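Side-chain contacts in response regulator receiver (Brucella melitensis biovar Abortus, PDB 4G97), which probably acts as a phosphorylation-controlled regulator of the general stress response, joining a sigma-factor-like helical domain to a receiver domain: residues A[171-176]-A[204-209]; A[141-146]-A[178-183]; A[154-159]-A[164-169]; A[184-189]-A[255-260]; A[135-140]-A[245-250]. All coordinates share one frame; numbering follows the deposited sequence.

Contact 1 of 5, residues A[171-176]-A[204-209]; sequences RTKDEA and VNEILH
The ammonium group of Lys-173 lies above one face of the Glu-206 carboxylate, almost equally distant from its two oxygens: NZ is 3.2 Å from OE1 and 3.3 Å from OE2. The lysine CE covers the same face, standing 3.3 Å from Glu-206 OE2, and no atom of 171-176 reaches the edges of the group. This placement makes a salt bridge rather than a directed hydrogen bond. It spans the beginning of helix 173-183 and the middle of helix 200-210, two helices of the receiver (CheY-like) alpha/beta fold that pack against strand 141-145.

The side chains meet at about a right angle. That of Lys-173 runs extended to CE and then turns at chi4 (-76°), which brings NZ down onto the acid, while the glutamate bends at chi2. Deeper, the contact is apolar: Ala-176 rests on Ile-145 and Ala-170, and Ile-207 on Met-143. Ile-207 sends its CD1 methyl to within 4.4 Å of Ala-176 O. The bridge thus sits toward the solvent side, above a buried layer of aliphatic groups.

At the start of the helix, Thr-172 is the N-cap, and its OG1 accepts from Glu-175 N at 3.2 Å. The extended side chain of Glu-175 places OE1 where Arg-171 N donates to it over 2.9 Å, nearly along the C-O axis.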
# COMPACT_ATOMS: atom_id res chain seq x y z
N ARG A 171 -22.35 1.63 2.13
CA ARG A 171 -22.36 0.47 3.03
C ARG A 171 -22.55 -0.86 2.27
O ARG A 171 -22.17 -1.91 2.79
CB ARG A 171 -23.42 0.64 4.15
CG ARG A 171 -23.41 2.00 4.86
CD ARG A 171 -22.53 2.03 6.10
NE ARG A 171 -22.43 3.37 6.70
CZ ARG A 171 -21.47 3.76 7.54
NH1 ARG A 171 -20.50 2.92 7.88
NH2 ARG A 171 -21.47 5.00 8.03
N THR A 172 -23.13 -0.81 1.06
CA THR A 172 -23.38 -2.01 0.23
C THR A 172 -22.85 -1.79 -1.18
O THR A 172 -22.47 -0.67 -1.50
CB THR A 172 -24.90 -2.34 0.16
OG1 THR A 172 -25.52 -1.54 -0.85
CG2 THR A 172 -25.61 -2.18 1.49
N LYS A 173 -22.87 -2.85 -2.03
CA LYS A 173 -22.43 -2.76 -3.43
C LYS A 173 -23.34 -1.80 -4.22
O LYS A 173 -22.84 -0.98 -4.99
CB LYS A 173 -22.40 -4.15 -4.06
CG LYS A 173 -22.01 -4.16 -5.54
CD LYS A 173 -22.18 -5.52 -6.15
CE LYS A 173 -21.86 -5.52 -7.62
NZ LYS A 173 -22.96 -4.91 -8.43
N ASP A 174 -24.67 -1.91 -4.01
CA ASP A 174 -25.70 -1.09 -4.65
C ASP A 174 -25.56 0.40 -4.31
O ASP A 174 -25.69 1.22 -5.21
CB ASP A 174 -27.09 -1.59 -4.25
N GLU A 175 -25.30 0.74 -3.03
CA GLU A 175 -25.10 2.14 -2.64
C GLU A 175 -23.82 2.68 -3.26
O GLU A 175 -23.79 3.85 -3.64
CB GLU A 175 -25.02 2.30 -1.12
CG GLU A 175 -26.34 2.16 -0.39
CD GLU A 175 -26.27 2.31 1.12
OE1 GLU A 175 -25.15 2.43 1.66
OE2 GLU A 175 -27.35 2.30 1.75
N ALA A 176 -22.77 1.81 -3.36
CA ALA A 176 -21.46 2.15 -3.91
C ALA A 176 -21.50 2.51 -5.39
O ALA A 176 -20.86 3.49 -5.76
CB ALA A 176 -20.46 1.02 -3.67
N VAL A 204 -15.98 -2.97 -6.38
CA VAL A 204 -15.01 -2.05 -6.98
C VAL A 204 -14.74 -2.40 -8.46
O VAL A 204 -14.71 -1.49 -9.29
CB VAL A 204 -13.71 -1.90 -6.13
CG1 VAL A 204 -12.58 -1.28 -6.93
CG2 VAL A 204 -13.98 -1.09 -4.87
N ASN A 205 -14.56 -3.70 -8.79
CA ASN A 205 -14.30 -4.18 -10.16
C ASN A 205 -15.30 -3.69 -11.23
O ASN A 205 -14.89 -3.47 -12.37
CB ASN A 205 -14.08 -5.69 -10.20
CG ASN A 205 -12.69 -6.09 -9.74
OD1 ASN A 205 -11.70 -5.36 -9.93
ND2 ASN A 205 -12.59 -7.27 -9.14
N GLU A 206 -16.56 -3.45 -10.84
CA GLU A 206 -17.62 -2.92 -11.71
C GLU A 206 -17.36 -1.46 -12.10
O GLU A 206 -17.62 -1.09 -13.24
CB GLU A 206 -19.00 -3.09 -11.05
CG GLU A 206 -19.37 -4.55 -10.86
CD GLU A 206 -20.83 -4.94 -10.99
OE1 GLU A 206 -21.68 -4.05 -11.24
OE2 GLU A 206 -21.13 -6.14 -10.82
N ILE A 207 -16.81 -0.66 -11.16
CA ILE A 207 -16.43 0.75 -11.34
C ILE A 207 -15.22 0.81 -12.28
O ILE A 207 -15.28 1.50 -13.29
CB ILE A 207 -16.15 1.42 -9.95
CG1 ILE A 207 -17.47 1.70 -9.18
CG2 ILE A 207 -15.27 2.70 -10.07
CD1 ILE A 207 -17.35 1.73 -7.66
N LEU A 208 -14.14 0.06 -11.94
CA LEU A 208 -12.87 -0.03 -12.67
C LEU A 208 -12.99 -0.30 -14.19
O LEU A 208 -12.09 0.09 -14.95
CB LEU A 208 -11.97 -1.07 -12.02
N HIS A 209 -14.10 -0.94 -14.64
CA HIS A 209 -14.38 -1.24 -16.05
C HIS A 209 -14.52 0.06 -16.88
O HIS A 209 -13.68 0.32 -17.75
CB HIS A 209 -15.64 -2.09 -16.16

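Contact 2 of 5, residues A[141-146]-A[178-183]; sequences RLMIIE and ALYEKE
Arg-141 and Glu-183 make the polar part of this contact, between the beginning of strand 141-145 and the last turn of helix 173-183. The carbonyl oxygen of Glu-183 takes two donors from one guanidinium group, NH1 at 2.8 Å and NH2 at 2.9 Å. Both bonds lie in the guanidinium plane; NH1 arrives nearly head-on to the carbonyl, and NH2 on a lone pair. The same NH2 forms a salt bridge with Glu-183 OE1 (3.1 Å), the guanidinium and carboxylate planes lying 39° apart. NH1 also has a weak bond to Lys-184 O, and NE a long, weak ion pair with Glu-165. A positive group at a helix C-terminus would be expected to interact well with the helix dipole.

Below this polar end, Met-143 packs on the helix by dispersion. Its chain is extended through chi2 and turns at chi3 (36°). CG meets Leu-179 CD2 at 3.6 Å, and the CE methyl approaches Tyr-180 CB at 3.8 Å, at the edge of the ring. The Met-143 and Leu-179 side chains slide past each other in opposite directions.

Strand and helix run nearly antiparallel, at 168°, with their axes 9.8 Å apart. The strand ends at Ile-145, and Glu-146, just after it, lies close to the predicted phosphoacceptor Asp-191. An interior strand of the parallel sheet backed by an alpha helix is the build of the receiver fold.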
# COMPACT_ATOMS: atom_id res chain seq x y z
N ARG A 141 -11.25 14.06 -4.20
CA ARG A 141 -12.61 13.70 -3.84
C ARG A 141 -12.64 12.17 -3.77
O ARG A 141 -12.31 11.49 -4.73
CB ARG A 141 -13.63 14.21 -4.89
CG ARG A 141 -13.77 15.72 -4.89
CD ARG A 141 -14.61 16.22 -6.04
NE ARG A 141 -16.04 15.98 -5.81
CZ ARG A 141 -16.74 15.03 -6.41
NH1 ARG A 141 -16.16 14.21 -7.27
NH2 ARG A 141 -18.02 14.87 -6.12
N LEU A 142 -12.99 11.62 -2.60
CA LEU A 142 -12.98 10.18 -2.50
C LEU A 142 -14.23 9.56 -1.94
O LEU A 142 -14.96 10.16 -1.16
CB LEU A 142 -11.70 9.66 -1.83
CG LEU A 142 -11.37 10.17 -0.45
CD1 LEU A 142 -12.13 9.39 0.61
CD2 LEU A 142 -9.86 10.08 -0.21
N MET A 143 -14.48 8.34 -2.36
CA MET A 143 -15.60 7.57 -1.86
C MET A 143 -15.06 6.49 -0.90
O MET A 143 -14.05 5.83 -1.19
CB MET A 143 -16.34 6.94 -3.02
CG MET A 143 -17.47 6.05 -2.61
SD MET A 143 -18.38 5.27 -3.96
CE MET A 143 -17.11 4.96 -5.10
N ILE A 144 -15.77 6.32 0.25
CA ILE A 144 -15.48 5.30 1.25
C ILE A 144 -16.53 4.21 1.15
O ILE A 144 -17.71 4.52 1.21
CB ILE A 144 -15.40 5.87 2.70
CG1 ILE A 144 -14.27 6.93 2.81
CG2 ILE A 144 -15.19 4.69 3.76
CD1 ILE A 144 -14.23 7.74 4.09
N ILE A 145 -16.12 2.95 0.97
CA ILE A 145 -17.03 1.79 1.00
C ILE A 145 -16.68 1.07 2.30
O ILE A 145 -15.65 0.39 2.39
CB ILE A 145 -17.00 0.84 -0.22
CG1 ILE A 145 -17.20 1.61 -1.56
CG2 ILE A 145 -18.12 -0.20 -0.04
CD1 ILE A 145 -16.84 0.85 -2.78
N GLU A 146 -17.49 1.30 3.33
CA GLU A 146 -17.27 0.75 4.66
C GLU A 146 -18.58 0.70 5.45
O GLU A 146 -19.22 1.74 5.62
CB GLU A 146 -16.19 1.58 5.41
CG GLU A 146 -15.99 1.23 6.87
CD GLU A 146 -15.48 -0.18 7.07
OE1 GLU A 146 -16.22 -1.02 7.64
OE2 GLU A 146 -14.36 -0.46 6.59
N ALA A 178 -24.22 3.49 -7.06
CA ALA A 178 -25.05 4.68 -7.13
C ALA A 178 -24.27 5.93 -6.70
O ALA A 178 -24.39 6.97 -7.36
CB ALA A 178 -26.30 4.51 -6.28
N LEU A 179 -23.46 5.83 -5.62
CA LEU A 179 -22.63 6.92 -5.12
C LEU A 179 -21.51 7.23 -6.11
O LEU A 179 -21.21 8.40 -6.31
CB LEU A 179 -22.09 6.62 -3.70
CG LEU A 179 -21.21 7.69 -3.02
CD1 LEU A 179 -21.96 9.04 -2.86
CD2 LEU A 179 -20.76 7.20 -1.69
N TYR A 180 -20.94 6.19 -6.75
CA TYR A 180 -19.91 6.39 -7.78
C TYR A 180 -20.49 7.16 -9.00
O TYR A 180 -19.82 8.06 -9.50
CB TYR A 180 -19.23 5.08 -8.23
CG TYR A 180 -18.20 5.35 -9.29
CD1 TYR A 180 -16.99 5.95 -8.97
CD2 TYR A 180 -18.48 5.13 -10.64
CE1 TYR A 180 -16.08 6.33 -9.96
CE2 TYR A 180 -17.57 5.48 -11.64
CZ TYR A 180 -16.37 6.07 -11.29
OH TYR A 180 -15.46 6.44 -12.26
N GLU A 181 -21.71 6.79 -9.47
CA GLU A 181 -22.36 7.44 -10.63
C GLU A 181 -22.76 8.88 -10.36
O GLU A 181 -22.51 9.76 -11.20
CB GLU A 181 -23.55 6.63 -11.17
CG GLU A 181 -23.14 5.46 -12.07
CD GLU A 181 -22.48 5.85 -13.39
OE1 GLU A 181 -23.21 6.08 -14.38
OE2 GLU A 181 -21.23 5.92 -13.42
N LYS A 182 -23.32 9.15 -9.17
CA LYS A 182 -23.75 10.48 -8.78
C LYS A 182 -22.58 11.43 -8.47
O LYS A 182 -22.60 12.58 -8.91
CB LYS A 182 -24.70 10.39 -7.59
N GLU A 183 -21.55 10.96 -7.73
CA GLU A 183 -20.45 11.83 -7.31
C GLU A 183 -19.17 11.79 -8.13
O GLU A 183 -18.35 12.68 -7.98
CB GLU A 183 -20.14 11.64 -5.82
CG GLU A 183 -21.29 11.98 -4.89
CD GLU A 183 -21.68 13.44 -4.78
OE1 GLU A 183 -20.84 14.31 -5.06
OE2 GLU A 183 -22.85 13.70 -4.40

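Contact 3 of 5, residues A[154-159]-A[164-169]; sequences DIEQMV and HEVVGI
Glu-156, on helix 149-161, reaches across to strand 165-170 with its CB, CG and OE1 against Val-166 and Ile-169. Its CB lies 4.1 Å from Val-166 CG2. CG follows at 3.7 Å from the same methyl; it stands anti to the backbone N (chi1 179°), and from there the chain runs on extended. At the tip OE1 comes within 3.3 Å of Ile-169 CD1, crossing that side chain at about a right angle, while OE2 lies close to the like charge of Glu-160.

One turn further along the helix, Val-159 carries the buried part of the contact. A single methyl, CG1, touches both His-164 CB and Val-166 CG2, each at 3.6 Å. The backbone closes the turn between the two elements: His-164 N donates to Val-159 O over 3.0 Å, with the donor tilted 33° from the carbonyl plane. The imidazole is held from outside the two segments. Its ND1 bonds with Thr-140 N and its NE2 with Gln-137 OE1, which is consistent with a proton on NE2.

Helix and strand, at 143°, are consecutive elements of the beta-alpha-beta unit 141-145, 149-161, 165-170. Across it the methylene part of Glu-156 serves as an apolar surface, and the closeness of its carboxylate to Glu-160 and to methyl groups would tend to raise its pKa somewhat.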
# COMPACT_ATOMS: atom_id res chain seq x y z
N ASP A 154 -13.39 7.10 11.10
CA ASP A 154 -11.95 7.25 11.33
C ASP A 154 -11.17 7.49 10.03
O ASP A 154 -10.23 8.29 10.03
CB ASP A 154 -11.36 6.10 12.16
CG ASP A 154 -11.83 6.04 13.63
OD1 ASP A 154 -12.39 7.07 14.13
OD2 ASP A 154 -11.64 4.98 14.27
N ILE A 155 -11.57 6.81 8.94
CA ILE A 155 -10.97 7.00 7.61
C ILE A 155 -11.31 8.44 7.17
O ILE A 155 -10.41 9.18 6.76
CB ILE A 155 -11.51 5.96 6.57
CG1 ILE A 155 -11.17 4.51 6.96
CG2 ILE A 155 -10.96 6.28 5.17
CD1 ILE A 155 -12.11 3.52 6.36
N GLU A 156 -12.60 8.83 7.28
CA GLU A 156 -13.10 10.18 6.91
C GLU A 156 -12.33 11.29 7.59
O GLU A 156 -11.84 12.19 6.91
CB GLU A 156 -14.62 10.31 7.15
CG GLU A 156 -15.15 11.70 6.80
CD GLU A 156 -16.65 11.92 6.80
OE1 GLU A 156 -17.41 10.96 6.54
OE2 GLU A 156 -17.07 13.08 6.98
N GLN A 157 -12.16 11.18 8.91
CA GLN A 157 -11.41 12.15 9.71
C GLN A 157 -9.96 12.27 9.24
O GLN A 157 -9.46 13.39 9.12
CB GLN A 157 -11.48 11.78 11.20
N MET A 158 -9.27 11.14 8.97
CA MET A 158 -7.87 11.15 8.50
C MET A 158 -7.74 11.80 7.11
O MET A 158 -6.85 12.61 6.88
CB MET A 158 -7.26 9.73 8.47
CG MET A 158 -5.84 9.67 7.83
SD MET A 158 -4.51 10.37 8.88
CE MET A 158 -3.84 11.49 7.86
N VAL A 159 -8.60 11.41 6.20
CA VAL A 159 -8.67 11.89 4.82
C VAL A 159 -8.89 13.43 4.78
O VAL A 159 -8.16 14.14 4.07
CB VAL A 159 -9.79 11.05 4.14
CG1 VAL A 159 -10.55 11.79 3.07
CG2 VAL A 159 -9.22 9.74 3.62
N HIS A 164 -8.52 16.21 1.88
CA HIS A 164 -9.35 15.52 0.90
C HIS A 164 -10.81 15.69 1.20
O HIS A 164 -11.18 16.14 2.29
CB HIS A 164 -8.96 14.02 0.77
CG HIS A 164 -7.52 13.79 0.44
ND1 HIS A 164 -6.97 14.29 -0.73
CD2 HIS A 164 -6.57 13.16 1.15
CE1 HIS A 164 -5.69 13.97 -0.68
NE2 HIS A 164 -5.40 13.27 0.43
N GLU A 165 -11.65 15.35 0.24
CA GLU A 165 -13.09 15.47 0.42
C GLU A 165 -13.76 14.11 0.32
O GLU A 165 -13.59 13.41 -0.67
CB GLU A 165 -13.67 16.45 -0.63
CG GLU A 165 -15.16 16.69 -0.47
CD GLU A 165 -15.85 17.31 -1.67
OE1 GLU A 165 -15.14 17.83 -2.57
OE2 GLU A 165 -17.10 17.27 -1.72
N VAL A 166 -14.56 13.75 1.33
CA VAL A 166 -15.32 12.52 1.30
C VAL A 166 -16.66 12.83 0.65
O VAL A 166 -17.48 13.56 1.23
CB VAL A 166 -15.47 11.85 2.68
CG1 VAL A 166 -16.37 10.61 2.59
CG2 VAL A 166 -14.12 11.49 3.26
N VAL A 167 -16.90 12.26 -0.55
CA VAL A 167 -18.13 12.50 -1.30
C VAL A 167 -19.32 11.75 -0.72
O VAL A 167 -20.46 12.09 -1.01
CB VAL A 167 -17.98 12.29 -2.84
CG1 VAL A 167 -16.85 13.15 -3.39
CG2 VAL A 167 -17.77 10.82 -3.20
N GLY A 168 -19.02 10.73 0.08
CA GLY A 168 -20.00 9.88 0.74
C GLY A 168 -19.41 8.56 1.19
O GLY A 168 -18.26 8.23 0.87
N ILE A 169 -20.22 7.82 1.95
CA ILE A 169 -19.90 6.52 2.53
C ILE A 169 -20.93 5.54 2.04
O ILE A 169 -22.12 5.70 2.34
CB ILE A 169 -19.81 6.58 4.09
CG1 ILE A 169 -18.65 7.52 4.55
CG2 ILE A 169 -19.64 5.18 4.68
CD1 ILE A 169 -18.64 7.90 5.99

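Contact 4 of 5, residues A[184-189]-A[255-260]; sequences KPRMVL and FFEEAS
Arg-186 lies in the loop immediately before strand 187-191 with helix-like backbone angles (phi -86°, psi -21°), and its side chain crosses from there to Glu-257 on helix 243-265. Two nitrogens grip one oxygen: Arg-186 NH2 donates to Glu-257 OE2 at 2.8 Å and NH1 to the same atom at 3.0 Å, both in the guanidinium plane. This salt bridge is end-on, but the two bonds differ at the acceptor. NH2 finds the anti lone pair of OE2, whereas NH1 comes from well above the carboxylate plane. The two flat groups therefore stand almost perpendicular, 88° apart. The methylene CG of Glu-257 also lies only 3.3 Å from Arg-186 NH2.

Both side chains bend at chi2, which turns the charged ends toward one another. Pro-214 touches both residues, and Thr-140 and Gln-261 also lie against Arg-186. The next residue, Met-187, faces inward onto Ile-250, Ala-253 and Leu-254 of the same helix, so the bridge lies at the surface beyond an apolar seam. A bound calcium ion is about 12 Å from the arginine side chain, too far to be a ligand of it.

With one N-H from each of NH1 and NH2 directed at OE2, the link joins the residue just before strand 187-191 to helix 243-265 through one doubly held oxygen, whose negative charge the guanidinium would stabilise.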
# COMPACT_ATOMS: atom_id res chain seq x y z
N LYS A 184 -18.99 10.75 -8.95
CA LYS A 184 -17.77 10.56 -9.74
C LYS A 184 -16.48 10.84 -8.94
O LYS A 184 -15.74 11.77 -9.26
CB LYS A 184 -17.86 11.29 -11.08
CG LYS A 184 -18.87 10.65 -12.04
CD LYS A 184 -19.14 11.50 -13.29
CE LYS A 184 -20.33 11.01 -14.09
NZ LYS A 184 -21.61 11.20 -13.35
N PRO A 185 -16.23 10.10 -7.82
CA PRO A 185 -15.00 10.37 -7.03
C PRO A 185 -13.75 10.00 -7.83
O PRO A 185 -13.80 9.20 -8.76
CB PRO A 185 -15.18 9.49 -5.80
CG PRO A 185 -16.02 8.37 -6.28
CD PRO A 185 -16.99 8.98 -7.23
N ARG A 186 -12.63 10.60 -7.45
CA ARG A 186 -11.35 10.41 -8.12
C ARG A 186 -10.59 9.18 -7.58
O ARG A 186 -9.72 8.64 -8.26
CB ARG A 186 -10.55 11.70 -7.92
CG ARG A 186 -9.27 11.86 -8.72
CD ARG A 186 -9.53 11.83 -10.21
NE ARG A 186 -8.28 11.87 -10.98
CZ ARG A 186 -7.54 10.81 -11.28
NH1 ARG A 186 -7.89 9.60 -10.85
NH2 ARG A 186 -6.44 10.95 -12.00
N MET A 187 -10.95 8.74 -6.36
CA MET A 187 -10.32 7.64 -5.63
C MET A 187 -11.38 6.93 -4.80
O MET A 187 -12.38 7.53 -4.39
CB MET A 187 -9.23 8.24 -4.70
CG MET A 187 -8.41 7.20 -3.93
SD MET A 187 -7.05 7.91 -2.96
CE MET A 187 -5.88 8.13 -4.16
N VAL A 188 -11.13 5.63 -4.51
CA VAL A 188 -12.00 4.80 -3.68
C VAL A 188 -11.17 4.14 -2.57
O VAL A 188 -10.07 3.65 -2.83
CB VAL A 188 -12.78 3.75 -4.55
CG1 VAL A 188 -13.63 2.83 -3.68
CG2 VAL A 188 -13.65 4.43 -5.60
N LEU A 189 -11.71 4.13 -1.33
CA LEU A 189 -11.15 3.42 -0.17
C LEU A 189 -12.24 2.42 0.16
O LEU A 189 -13.35 2.83 0.53
CB LEU A 189 -10.83 4.35 1.01
CG LEU A 189 -10.12 5.66 0.65
CD1 LEU A 189 -10.07 6.58 1.80
CD2 LEU A 189 -8.75 5.44 0.10
N PHE A 255 0.70 9.65 -5.85
CA PHE A 255 2.03 9.78 -6.44
C PHE A 255 2.07 9.02 -7.78
O PHE A 255 2.51 9.60 -8.78
CB PHE A 255 3.12 9.26 -5.47
CG PHE A 255 4.52 9.22 -6.02
CD1 PHE A 255 5.30 10.38 -6.08
CD2 PHE A 255 5.06 8.04 -6.51
CE1 PHE A 255 6.59 10.35 -6.62
CE2 PHE A 255 6.35 8.01 -7.07
CZ PHE A 255 7.11 9.16 -7.10
N PHE A 256 1.58 7.75 -7.81
CA PHE A 256 1.53 6.94 -9.03
C PHE A 256 0.45 7.39 -9.98
O PHE A 256 0.65 7.29 -11.19
CB PHE A 256 1.43 5.43 -8.76
CG PHE A 256 2.71 4.90 -8.17
CD1 PHE A 256 3.87 4.80 -8.94
CD2 PHE A 256 2.78 4.52 -6.83
CE1 PHE A 256 5.06 4.33 -8.39
CE2 PHE A 256 3.97 4.06 -6.27
CZ PHE A 256 5.10 3.98 -7.06
N GLU A 257 -0.69 7.91 -9.45
CA GLU A 257 -1.78 8.41 -10.30
C GLU A 257 -1.33 9.61 -11.11
O GLU A 257 -1.66 9.71 -12.30
CB GLU A 257 -3.06 8.71 -9.50
CG GLU A 257 -4.28 9.04 -10.35
CD GLU A 257 -4.72 8.01 -11.38
OE1 GLU A 257 -4.29 6.84 -11.28
OE2 GLU A 257 -5.50 8.38 -12.28
N GLU A 258 -0.56 10.49 -10.47
CA GLU A 258 -0.01 11.66 -11.11
C GLU A 258 1.00 11.27 -12.19
O GLU A 258 0.90 11.78 -13.32
CB GLU A 258 0.60 12.59 -10.06
CG GLU A 258 1.42 13.72 -10.66
CD GLU A 258 1.89 14.77 -9.68
OE1 GLU A 258 1.21 14.95 -8.64
OE2 GLU A 258 2.88 15.47 -9.98
N ALA A 259 1.94 10.34 -11.87
CA ALA A 259 2.92 9.86 -12.86
C ALA A 259 2.21 9.20 -14.06
O ALA A 259 2.54 9.49 -15.20
CB ALA A 259 3.91 8.89 -12.22
N SER A 260 1.20 8.37 -13.78
CA SER A 260 0.40 7.68 -14.79
C SER A 260 -0.35 8.69 -15.72
O SER A 260 -0.28 8.55 -16.94
CB SER A 260 -0.56 6.71 -14.10
OG SER A 260 -1.51 6.11 -14.96

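Contact 5 of 5, residues A[135-140]-A[245-250]; sequences SRQVAT and MVKALI
Gln-137 reaches helix 243-265 from the linker that follows helix 120-135, and its amide meets Lys-247 and Ile-250. The polar contact across the segments is a weak hydrogen bond: NE2 donates to Lys-247 O at 3.1 Å, with an angle of 131° at the hydrogen. The same nitrogen bonds with Ile-134 O, and OE1 takes its stronger partner, His-164 NE2, from outside the two segments. The bonds to Ile-134 O and His-164 NE2 should fix which end of the amide is the oxygen.

Van der Waals contacts involve both ends of the amide. OE1 comes within 3.2 Å of Ile-250 CG2, the two side chains crossing at about a right angle, and NE2 lies 4.1 Å from Lys-247 CG. Gln-137 is extended beyond CG (chi2 171°), which carries the amide the full length of the chain to the helix.

Within the linker, Thr-140 OG1 donates to Val-138 O over 2.9 Å, from above the carbonyl plane. This side-chain-to-backbone bond ties Thr-140 to Val-138 just before strand 141-145.

Around these residues the sigma-like and receiver parts meet. Lys-247 and Ala-248 rest on Phe-99 of helix 94-104, Ile-250 packs on Val-159 and Lys-247 on Met-158 of helix 149-161, and Leu-254 of helix 243-265 lies against both Gln-137 and Thr-140.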
# COMPACT_ATOMS: atom_id res chain seq x y z
N SER A 135 2.69 14.37 3.72
CA SER A 135 1.66 15.22 4.35
C SER A 135 1.06 16.25 3.38
O SER A 135 -0.02 16.79 3.65
CB SER A 135 2.23 15.93 5.58
N ARG A 136 1.74 16.48 2.25
CA ARG A 136 1.30 17.41 1.21
C ARG A 136 0.77 16.58 0.02
O ARG A 136 1.53 16.03 -0.77
CB ARG A 136 2.44 18.38 0.85
CG ARG A 136 2.16 19.33 -0.30
CD ARG A 136 3.02 18.93 -1.48
NE ARG A 136 2.85 19.81 -2.64
CZ ARG A 136 1.89 19.68 -3.54
NH1 ARG A 136 0.97 18.74 -3.42
NH2 ARG A 136 1.83 20.52 -4.57
N GLN A 137 -0.55 16.43 -0.03
CA GLN A 137 -1.21 15.64 -1.07
C GLN A 137 -2.17 16.54 -1.83
O GLN A 137 -2.74 17.46 -1.24
CB GLN A 137 -1.98 14.46 -0.42
CG GLN A 137 -1.08 13.47 0.32
CD GLN A 137 -1.83 12.44 1.14
OE1 GLN A 137 -3.00 12.16 0.91
NE2 GLN A 137 -1.12 11.74 2.03
N VAL A 138 -2.34 16.29 -3.14
CA VAL A 138 -3.29 17.06 -3.98
C VAL A 138 -4.70 16.71 -3.47
O VAL A 138 -5.02 15.52 -3.36
CB VAL A 138 -3.12 16.73 -5.50
CG1 VAL A 138 -4.06 17.58 -6.35
CG2 VAL A 138 -1.67 16.93 -5.94
N ALA A 139 -5.50 17.73 -3.12
CA ALA A 139 -6.85 17.51 -2.60
C ALA A 139 -7.66 16.67 -3.58
O ALA A 139 -7.79 17.03 -4.76
CB ALA A 139 -7.55 18.85 -2.33
N THR A 140 -8.17 15.54 -3.10
CA THR A 140 -8.91 14.57 -3.90
C THR A 140 -10.28 14.29 -3.31
O THR A 140 -10.45 14.27 -2.08
CB THR A 140 -8.03 13.27 -4.06
OG1 THR A 140 -6.79 13.63 -4.65
CG2 THR A 140 -8.65 12.22 -4.93
N MET A 245 -0.68 4.68 8.31
CA MET A 245 -0.68 3.64 7.27
C MET A 245 -1.59 4.12 6.12
O MET A 245 -1.20 4.02 4.96
CB MET A 245 -1.14 2.28 7.83
CG MET A 245 -1.23 1.20 6.76
SD MET A 245 -1.96 -0.34 7.34
CE MET A 245 -0.58 -1.01 8.23
N VAL A 246 -2.76 4.66 6.46
CA VAL A 246 -3.76 5.22 5.53
C VAL A 246 -3.16 6.43 4.79
O VAL A 246 -3.19 6.49 3.56
CB VAL A 246 -5.07 5.59 6.27
CG1 VAL A 246 -6.02 6.35 5.36
CG2 VAL A 246 -5.75 4.33 6.81
N LYS A 247 -2.60 7.37 5.55
CA LYS A 247 -1.94 8.56 5.03
C LYS A 247 -0.87 8.19 3.97
O LYS A 247 -0.85 8.76 2.87
CB LYS A 247 -1.30 9.30 6.22
CG LYS A 247 -0.47 10.52 5.85
CD LYS A 247 -0.16 11.37 7.08
CE LYS A 247 1.17 11.06 7.72
NZ LYS A 247 1.37 11.84 8.97
N ALA A 248 -0.00 7.21 4.31
CA ALA A 248 1.08 6.73 3.46
C ALA A 248 0.57 6.11 2.19
O ALA A 248 1.12 6.38 1.13
CB ALA A 248 1.93 5.72 4.20
N LEU A 249 -0.46 5.26 2.28
CA LEU A 249 -0.99 4.58 1.11
C LEU A 249 -1.77 5.51 0.18
O LEU A 249 -1.66 5.36 -1.03
CB LEU A 249 -1.73 3.31 1.45
CG LEU A 249 -0.83 2.21 2.06
CD1 LEU A 249 -1.67 1.12 2.65
CD2 LEU A 249 0.17 1.67 1.03
N ILE A 250 -2.48 6.52 0.74
CA ILE A 250 -3.15 7.52 -0.09
C ILE A 250 -2.08 8.32 -0.85
O ILE A 250 -2.22 8.52 -2.06
CB ILE A 250 -4.12 8.46 0.69
CG1 ILE A 250 -5.31 7.65 1.21
CG2 ILE A 250 -4.62 9.61 -0.23
CD1 ILE A 250 -6.13 8.39 2.25

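Contacts 2, 3 and 4 each use a strand of the parallel sheet of order 2-1-3-4-5; contact 1 joins two helices that pack on it, and contact 5 joins the linker to helix 243-265. Contacts 2 and 3 use neighbouring strands, 141-145 and 165-170, their centres about 11 Å apart. Contacts 1 and 2 share helix 173-183, with centres about 9 Å apart, while contacts 4 and 5 share helix 243-265, with centres about 11 Å apart. Along the chain, contact 5 encloses contacts 1, 2 and 3, and contact 4 crosses it. Contacts 1 and 5, centres about 22 Å apart, do not touch. Contact 5 thus ties the linker after the sigma-like helices to helix 243-265.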